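Local atomic coordinates of ribose-phosphate pyrophosphokinase (Mycobacterium smegmatis, PDB entry 5MP7), a protein that probably makes the central metabolite PRPP by transferring the pyrophosphoryl group of ATP to the 1-hydroxyl of ribose 5-phosphate, with magnesium as cofactor. Residues A103-D106 with R112-I115; I115-V120 with Q143-G148; D136-Q141 with T229-D234. One frame throughout, in Å; residues are numbered along the deposited sequence.

Interaction 1 of 3, residues A103-D106 with R112-I115; sequences ARQD and REPI
The carbonyl oxygen of P114 receives the side-chain amide of Q105, with 2.9 Å between Q105 NE2 and P114 O, and this is the bond that ties residues 103-106 to 112-115. The amide comes at the oxygen almost end-on, the C=O...N angle being 169°, while the N-H itself is bent and the oxygen sits tilted out of the amide plane. Q105 reaches it with CG anti to the backbone N (chi1 -169°) and a bend at chi2, a shape that also lays CG against the same oxygen, P114 O, at 3.5 Å. Across the amide lies E113, whose side chain runs at about a right angle to that of Q105; E113 OE1 is 3.5 Å from Q105 NE2, and the carboxylate is turned 51° from the amide. Further along comes a van der Waals touch: I115 CG2 rests on the carbonyl group of D106, 3.7 Å from D106 C. D106 OD2 is hydrogen-bonded to T139 OG1, while I115 N is held by D83 of a second subunit. Both segments belong to the long loop between strand 92-97 and helix 116-127. Its R104 and Q105 are predicted to bind ATP, and R104 forms a salt bridge with E47 of the second subunit, consistent with an ATP site built at a subunit interface, as in class I PRPP synthases.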
loop_
_atom_site.group_PDB
_atom_site.type_symbol
_atom_site.label_atom_id
_atom_site.label_comp_id
_atom_site.label_asym_id
_atom_site.label_seq_id
_atom_site.Cartn_x
_atom_site.Cartn_y
_atom_site.Cartn_z
ATOM N N ALA A 103 -34.247 26.779 -41.559
ATOM C CA ALA A 103 -35.294 27.218 -42.515
ATOM C C ALA A 103 -36.347 26.169 -42.767
ATOM O O ALA A 103 -37.491 26.526 -42.989
ATOM C CB ALA A 103 -34.687 27.677 -43.823
ATOM N N ARG A 104 -35.976 24.885 -42.705
ATOM C CA ARG A 104 -36.948 23.823 -42.883
ATOM C C ARG A 104 -37.978 23.709 -41.752
ATOM O O ARG A 104 -39.107 23.280 -41.990
ATOM C CB ARG A 104 -36.259 22.498 -43.130
ATOM C CG ARG A 104 -35.710 22.407 -44.548
ATOM C CD ARG A 104 -34.836 21.180 -44.737
ATOM N NE ARG A 104 -33.680 21.214 -43.841
ATOM C CZ ARG A 104 -32.792 20.226 -43.696
ATOM N NH1 ARG A 104 -32.900 19.088 -44.379
ATOM N NH2 ARG A 104 -31.771 20.396 -42.868
ATOM N N GLN A 105 -37.613 24.120 -40.538
ATOM C CA GLN A 105 -38.562 24.179 -39.416
ATOM C C GLN A 105 -39.264 25.548 -39.343
ATOM O O GLN A 105 -39.027 26.326 -38.438
ATOM C CB GLN A 105 -37.826 23.837 -38.133
ATOM C CG GLN A 105 -38.735 23.592 -36.933
ATOM C CD GLN A 105 -39.586 22.335 -37.060
ATOM O OE1 GLN A 105 -39.103 21.277 -37.457
ATOM N NE2 GLN A 105 -40.864 22.452 -36.746
ATOM N N ASP A 106 -40.117 25.843 -40.337
ATOM C CA ASP A 106 -40.827 27.164 -40.467
ATOM C C ASP A 106 -42.326 27.097 -40.156
ATOM O O ASP A 106 -43.072 28.025 -40.427
ATOM C CB ASP A 106 -40.617 27.753 -41.864
ATOM C CG ASP A 106 -40.966 26.768 -43.012
ATOM O OD1 ASP A 106 -41.493 25.638 -42.767
ATOM O OD2 ASP A 106 -40.680 27.126 -44.185
ATOM N N ARG A 112 -46.797 20.372 -31.420
ATOM C CA ARG A 112 -46.006 20.377 -30.188
ATOM C C ARG A 112 -44.504 20.504 -30.560
ATOM O O ARG A 112 -43.589 19.890 -29.976
ATOM C CB ARG A 112 -46.311 19.211 -29.270
ATOM C CG ARG A 112 -47.778 19.005 -28.990
ATOM C CD ARG A 112 -47.818 18.284 -27.628
ATOM N NE ARG A 112 -48.137 16.870 -27.706
ATOM C CZ ARG A 112 -49.269 16.345 -28.159
ATOM N NH1 ARG A 112 -50.250 17.112 -28.636
ATOM N NH2 ARG A 112 -49.412 15.022 -28.144
ATOM N N GLU A 113 -44.297 21.327 -31.584
ATOM C CA GLU A 113 -43.011 21.547 -32.153
ATOM C C GLU A 113 -42.695 23.026 -32.013
ATOM O O GLU A 113 -43.588 23.849 -31.814
ATOM C CB GLU A 113 -43.017 21.151 -33.632
ATOM C CG GLU A 113 -43.145 19.664 -33.808
ATOM C CD GLU A 113 -42.768 19.179 -35.191
ATOM O OE1 GLU A 113 -41.562 19.269 -35.485
ATOM O OE2 GLU A 113 -43.597 18.632 -35.943
ATOM N N PRO A 114 -41.422 23.372 -32.150
ATOM C CA PRO A 114 -41.015 24.764 -32.267
ATOM C C PRO A 114 -41.123 25.278 -33.703
ATOM O O PRO A 114 -41.192 24.495 -34.654
ATOM C CB PRO A 114 -39.560 24.692 -31.889
ATOM C CG PRO A 114 -39.128 23.357 -32.446
ATOM C CD PRO A 114 -40.288 22.442 -32.261
ATOM N N ILE A 115 -41.121 26.580 -33.854
ATOM C CA ILE A 115 -40.900 27.186 -35.153
ATOM C C ILE A 115 -39.503 27.746 -35.111
ATOM O O ILE A 115 -39.273 28.913 -34.812
ATOM C CB ILE A 115 -41.960 28.245 -35.513
ATOM C CG1 ILE A 115 -43.338 27.621 -35.395
ATOM C CG2 ILE A 115 -41.746 28.706 -36.931
ATOM C CD1 ILE A 115 -44.506 28.519 -35.721
#

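Interaction 2 of 3, residues I115-V120 with Q143-G148; sequences ISARLV and QGFFDG
F145 lies against the first turn of helix 116-127, and two neighbouring residues of that turn meet its ring in different ways. R118 comes over a face: its CB stands 4.2 Å from the centroid of the F145 ring and 22° off the normal, a CH-pi contact displaced toward the rim. A117 instead meets the rim, its CB lying in the plane of the ring, 3.7 Å from F145 CE2. The I115 branch adds a looser apolar touch, CG2 to F145 CE2 at 4.4 Å. With CG anti to the backbone N (chi1 168°) and a bend at chi2, the R118 chain slants across F145 toward its backbone, bringing R118 CD within 3.5 Å of F145 O. The guanidinium is inclined 27° to the ring and has that carbonyl oxygen over one face, a poor angle for a hydrogen bond; its NE is engaged by D122, one helical turn on, in a salt bridge. A121 of the same helix also touches F145. Here an aromatic side chain from the loop between strands 131-135 and 150-153 packs on the N-terminal turn of the preceding helix, a loop-on-helix contact within the alpha/beta N-terminal domain of the PRPP synthase fold.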
loop_
_atom_site.group_PDB
_atom_site.type_symbol
_atom_site.label_atom_id
_atom_site.label_comp_id
_atom_site.label_asym_id
_atom_site.label_seq_id
_atom_site.Cartn_x
_atom_site.Cartn_y
_atom_site.Cartn_z
ATOM N N ILE A 115 -41.121 26.580 -33.854
ATOM C CA ILE A 115 -40.900 27.186 -35.153
ATOM C C ILE A 115 -39.503 27.746 -35.111
ATOM O O ILE A 115 -39.273 28.913 -34.812
ATOM C CB ILE A 115 -41.960 28.245 -35.513
ATOM C CG1 ILE A 115 -43.338 27.621 -35.395
ATOM C CG2 ILE A 115 -41.746 28.706 -36.931
ATOM C CD1 ILE A 115 -44.506 28.519 -35.721
ATOM N N SER A 116 -38.549 26.872 -35.352
ATOM C CA SER A 116 -37.139 27.213 -35.169
ATOM C C SER A 116 -36.635 28.327 -36.069
ATOM O O SER A 116 -35.732 29.043 -35.682
ATOM C CB SER A 116 -36.301 25.996 -35.388
ATOM O OG SER A 116 -36.501 25.151 -34.315
ATOM N N ALA A 117 -37.187 28.444 -37.276
ATOM C CA ALA A 117 -36.794 29.510 -38.190
ATOM C C ALA A 117 -37.161 30.879 -37.616
ATOM O O ALA A 117 -36.454 31.850 -37.831
ATOM C CB ALA A 117 -37.443 29.318 -39.541
ATOM N N ARG A 118 -38.281 30.944 -36.903
ATOM C CA ARG A 118 -38.702 32.180 -36.256
ATOM C C ARG A 118 -37.793 32.463 -35.045
ATOM O O ARG A 118 -37.438 33.610 -34.790
ATOM C CB ARG A 118 -40.201 32.132 -35.871
ATOM C CG ARG A 118 -40.679 33.251 -34.929
ATOM C CD ARG A 118 -40.453 34.618 -35.526
ATOM N NE ARG A 118 -40.567 35.765 -34.644
ATOM C CZ ARG A 118 -41.649 36.510 -34.428
ATOM N NH1 ARG A 118 -41.539 37.581 -33.659
ATOM N NH2 ARG A 118 -42.845 36.217 -34.934
ATOM N N LEU A 119 -37.405 31.424 -34.321
ATOM C CA LEU A 119 -36.505 31.607 -33.173
ATOM C C LEU A 119 -35.158 32.163 -33.615
ATOM O O LEU A 119 -34.647 33.050 -32.985
ATOM C CB LEU A 119 -36.290 30.301 -32.413
ATOM C CG LEU A 119 -35.309 30.318 -31.244
ATOM C CD1 LEU A 119 -35.837 31.149 -30.098
ATOM C CD2 LEU A 119 -35.016 28.893 -30.816
ATOM N N VAL A 120 -34.624 31.690 -34.739
ATOM C CA VAL A 120 -33.373 32.224 -35.279
ATOM C C VAL A 120 -33.465 33.716 -35.562
ATOM O O VAL A 120 -32.544 34.473 -35.240
ATOM C CB VAL A 120 -32.962 31.477 -36.546
ATOM C CG1 VAL A 120 -31.837 32.185 -37.304
ATOM C CG2 VAL A 120 -32.510 30.071 -36.197
ATOM N N GLN A 143 -39.129 35.759 -44.686
ATOM C CA GLN A 143 -38.902 37.183 -44.765
ATOM C C GLN A 143 -39.749 37.969 -43.720
ATOM O O GLN A 143 -39.280 38.920 -43.119
ATOM C CB GLN A 143 -39.226 37.608 -46.186
ATOM C CG GLN A 143 -38.689 38.933 -46.644
ATOM C CD GLN A 143 -39.031 39.191 -48.110
ATOM O OE1 GLN A 143 -40.132 38.850 -48.592
ATOM N NE2 GLN A 143 -38.101 39.807 -48.822
ATOM N N GLY A 144 -40.954 37.516 -43.433
ATOM C CA GLY A 144 -41.760 38.109 -42.371
ATOM C C GLY A 144 -41.448 37.723 -40.920
ATOM O O GLY A 144 -42.066 38.265 -40.001
ATOM N N PHE A 145 -40.488 36.834 -40.701
ATOM C CA PHE A 145 -40.114 36.421 -39.362
ATOM C C PHE A 145 -39.269 37.401 -38.619
ATOM O O PHE A 145 -39.107 37.271 -37.425
ATOM C CB PHE A 145 -39.369 35.095 -39.399
ATOM C CG PHE A 145 -40.231 33.903 -39.693
ATOM C CD1 PHE A 145 -41.589 34.007 -39.944
ATOM C CD2 PHE A 145 -39.652 32.658 -39.734
ATOM C CE1 PHE A 145 -42.346 32.886 -40.238
ATOM C CE2 PHE A 145 -40.399 31.541 -40.019
ATOM C CZ PHE A 145 -41.760 31.650 -40.262
ATOM N N PHE A 146 -38.700 38.364 -39.314
ATOM C CA PHE A 146 -37.770 39.328 -38.723
ATOM C C PHE A 146 -38.413 40.721 -38.727
ATOM O O PHE A 146 -38.979 41.130 -39.736
ATOM C CB PHE A 146 -36.474 39.317 -39.527
ATOM C CG PHE A 146 -35.405 40.188 -38.966
ATOM C CD1 PHE A 146 -34.712 39.797 -37.831
ATOM C CD2 PHE A 146 -35.095 41.400 -39.569
ATOM C CE1 PHE A 146 -33.713 40.583 -37.312
ATOM C CE2 PHE A 146 -34.101 42.207 -39.047
ATOM C CZ PHE A 146 -33.400 41.794 -37.923
ATOM N N ASP A 147 -38.342 41.418 -37.586
ATOM C CA ASP A 147 -38.941 42.731 -37.453
ATOM C C ASP A 147 -37.992 43.810 -38.027
ATOM O O ASP A 147 -37.361 44.555 -37.297
ATOM C CB ASP A 147 -39.279 43.015 -35.990
ATOM C CG ASP A 147 -39.845 44.456 -35.774
ATOM O OD1 ASP A 147 -40.714 44.920 -36.580
ATOM O OD2 ASP A 147 -39.421 45.113 -34.785
ATOM N N GLY A 148 -37.896 43.882 -39.336
ATOM C CA GLY A 148 -36.923 44.751 -39.956
ATOM C C GLY A 148 -36.668 44.315 -41.381
ATOM O O GLY A 148 -37.238 43.336 -41.828
#

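Interaction 3 of 3, residues D136-Q141 with T229-D234; sequences DLHTDQ and TDDMID
The chain turns a corner at D231, between strands 225-230 and 232-233, and there it faces the 136-141 loop; the CA atoms of H138 and D231, the nearest pair, are 6.5 Å apart. One side-chain bond spans this gap: H138 ND1 donates to D231 OD2 at 2.6 Å, with an N-H...O angle of 152°. The imidazole approaches that oxygen nearly in line with its C-O bond, and the oxygen lies at the ring edge, tilted 17° from its plane; ring and carboxylate are twisted well away from coplanarity. D231 holds its CG between its own backbone N and carbonyl carbon, and this chi1 of 62° directs the carboxylate toward the histidine; OD2 meets ND1, and D231 OD1 is 2.8 Å from M232 N in a weak hydrogen bond. This is a histidine-carboxylate pair set across the cleft between the two PRTase-like domains of a PRPP synthase. H138 is predicted to bind magnesium, and D230 and D234 to bind ribose 5-phosphate, so H138 would belong to the active site, with D231 as its second-shell partner. By taking up ND1, D231 would fix the rotation of the imidazole with NE2 turned away from it. D136 OD2 is hydrogen-bonded to T259 OG1 and to A155 N, while D231 and I233 share backbone hydrogen bonds with H260. D106 OD2 lies near the ring plane off the CD2 edge, on the far side from D231.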
loop_
_atom_site.group_PDB
_atom_site.type_symbol
_atom_site.label_atom_id
_atom_site.label_comp_id
_atom_site.label_asym_id
_atom_site.label_seq_id
_atom_site.Cartn_x
_atom_site.Cartn_y
_atom_site.Cartn_z
ATOM N N ASP A 136 -32.163 32.434 -51.270
ATOM C CA ASP A 136 -33.093 31.333 -51.516
ATOM C C ASP A 136 -33.583 30.591 -50.272
ATOM O O ASP A 136 -33.314 29.394 -50.043
ATOM C CB ASP A 136 -32.570 30.371 -52.592
ATOM C CG ASP A 136 -32.682 30.957 -54.023
ATOM O OD1 ASP A 136 -33.725 31.579 -54.383
ATOM O OD2 ASP A 136 -31.710 30.820 -54.803
ATOM N N LEU A 137 -34.312 31.346 -49.461
ATOM C CA LEU A 137 -35.015 30.804 -48.323
ATOM C C LEU A 137 -35.903 29.620 -48.717
ATOM O O LEU A 137 -36.486 29.589 -49.793
ATOM C CB LEU A 137 -35.845 31.896 -47.672
ATOM C CG LEU A 137 -35.034 33.074 -47.166
ATOM C CD1 LEU A 137 -35.926 34.264 -46.908
ATOM C CD2 LEU A 137 -34.258 32.686 -45.922
ATOM N N HIS A 138 -36.010 28.653 -47.817
ATOM C CA HIS A 138 -36.846 27.490 -48.030
ATOM C C HIS A 138 -38.296 27.904 -48.341
ATOM O O HIS A 138 -38.944 27.285 -49.186
ATOM C CB HIS A 138 -36.793 26.601 -46.789
ATOM C CG HIS A 138 -37.601 25.358 -46.908
ATOM N ND1 HIS A 138 -37.198 24.295 -47.687
ATOM C CD2 HIS A 138 -38.788 25.007 -46.365
ATOM C CE1 HIS A 138 -38.100 23.334 -47.613
ATOM N NE2 HIS A 138 -39.073 23.739 -46.812
ATOM N N THR A 139 -38.794 28.925 -47.630
ATOM C CA THR A 139 -40.053 29.604 -47.973
ATOM C C THR A 139 -39.871 31.092 -47.919
ATOM O O THR A 139 -39.183 31.595 -47.045
ATOM C CB THR A 139 -41.210 29.269 -47.004
ATOM O OG1 THR A 139 -40.699 29.134 -45.668
ATOM C CG2 THR A 139 -41.954 27.978 -47.453
ATOM N N ASP A 140 -40.547 31.779 -48.827
ATOM C CA ASP A 140 -40.456 33.207 -48.951
ATOM C C ASP A 140 -41.031 33.916 -47.716
ATOM O O ASP A 140 -40.612 35.004 -47.369
ATOM C CB ASP A 140 -41.187 33.660 -50.219
ATOM C CG ASP A 140 -40.669 32.955 -51.522
ATOM O OD1 ASP A 140 -40.055 31.866 -51.429
ATOM O OD2 ASP A 140 -40.898 33.487 -52.642
ATOM N N GLN A 141 -41.933 33.267 -47.001
ATOM C CA GLN A 141 -42.573 33.865 -45.827
ATOM C C GLN A 141 -41.635 34.072 -44.665
ATOM O O GLN A 141 -41.922 34.900 -43.809
ATOM C CB GLN A 141 -43.787 33.056 -45.353
ATOM C CG GLN A 141 -44.993 33.182 -46.281
ATOM C CD GLN A 141 -44.811 32.402 -47.561
ATOM O OE1 GLN A 141 -44.249 31.310 -47.556
ATOM N NE2 GLN A 141 -45.244 32.976 -48.677
ATOM N N THR A 229 -35.278 20.589 -60.183
ATOM C CA THR A 229 -34.907 21.782 -59.427
ATOM C C THR A 229 -35.333 21.659 -57.958
ATOM O O THR A 229 -36.450 21.298 -57.659
ATOM C CB THR A 229 -35.429 23.071 -60.115
ATOM O OG1 THR A 229 -34.925 24.210 -59.425
ATOM C CG2 THR A 229 -36.922 23.130 -60.135
ATOM N N ASP A 230 -34.417 21.962 -57.050
ATOM C CA ASP A 230 -34.726 21.997 -55.632
ATOM C C ASP A 230 -34.009 23.165 -54.950
ATOM O O ASP A 230 -33.086 23.737 -55.487
ATOM C CB ASP A 230 -34.361 20.657 -54.967
ATOM C CG ASP A 230 -35.381 20.232 -53.862
ATOM O OD1 ASP A 230 -36.282 21.025 -53.530
ATOM O OD2 ASP A 230 -35.316 19.079 -53.343
ATOM N N ASP A 231 -34.482 23.561 -53.785
ATOM C CA ASP A 231 -33.802 24.559 -52.970
ATOM C C ASP A 231 -32.463 24.090 -52.446
ATOM O O ASP A 231 -31.477 24.842 -52.499
ATOM C CB ASP A 231 -34.724 25.057 -51.840
ATOM C CG ASP A 231 -35.140 23.948 -50.855
ATOM O OD1 ASP A 231 -35.139 22.750 -51.235
ATOM O OD2 ASP A 231 -35.516 24.272 -49.704
ATOM N N MET A 232 -32.404 22.848 -51.986
ATOM C CA MET A 232 -31.184 22.295 -51.427
ATOM C C MET A 232 -31.082 20.816 -51.709
ATOM O O MET A 232 -32.081 20.170 -51.965
ATOM C CB MET A 232 -31.150 22.528 -49.921
ATOM C CG MET A 232 -32.103 21.658 -49.133
ATOM S SD MET A 232 -31.866 21.820 -47.368
ATOM C CE MET A 232 -32.546 23.470 -47.063
ATOM N N ILE A 233 -29.876 20.288 -51.615
ATOM C CA ILE A 233 -29.672 18.855 -51.619
ATOM C C ILE A 233 -29.006 18.517 -50.315
ATOM O O ILE A 233 -27.903 19.006 -50.059
ATOM C CB ILE A 233 -28.741 18.440 -52.759
ATOM C CG1 ILE A 233 -29.306 18.895 -54.106
ATOM C CG2 ILE A 233 -28.557 16.933 -52.766
ATOM C CD1 ILE A 233 -28.269 18.959 -55.202
ATOM N N ASP A 234 -29.652 17.688 -49.495
ATOM C CA ASP A 234 -29.067 17.272 -48.237
ATOM C C ASP A 234 -28.415 15.880 -48.280
ATOM O O ASP A 234 -27.202 15.794 -48.407
ATOM C CB ASP A 234 -30.068 17.415 -47.088
ATOM C CG ASP A 234 -29.433 17.168 -45.755
ATOM O OD1 ASP A 234 -28.204 17.224 -45.638
ATOM O OD2 ASP A 234 -30.169 16.934 -44.806
#

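In the fold
From the N terminus, interaction 1 comes first, closing a short loop between strand 92-97 and helix 116-127. Interaction 2 starts at I115, which the two share, and closes a longer excursion through the rest of that helix and strand 131-135. Its span crosses that of interaction 3, since 136-141 falls between 115-120 and 143-148, while 229-234 lies beyond both. Interactions 1 and 2 also meet in space, where the backbone of Q105 bonds to A117 (Q105 O to A117 N, 3.0 Å), and both touch the second subunit. Interactions 1 and 3 follow in series; a D106-T139 hydrogen bond and a long, weak R104-D234 ion pair join them, and interaction 3 ties the N-terminal domain to the second.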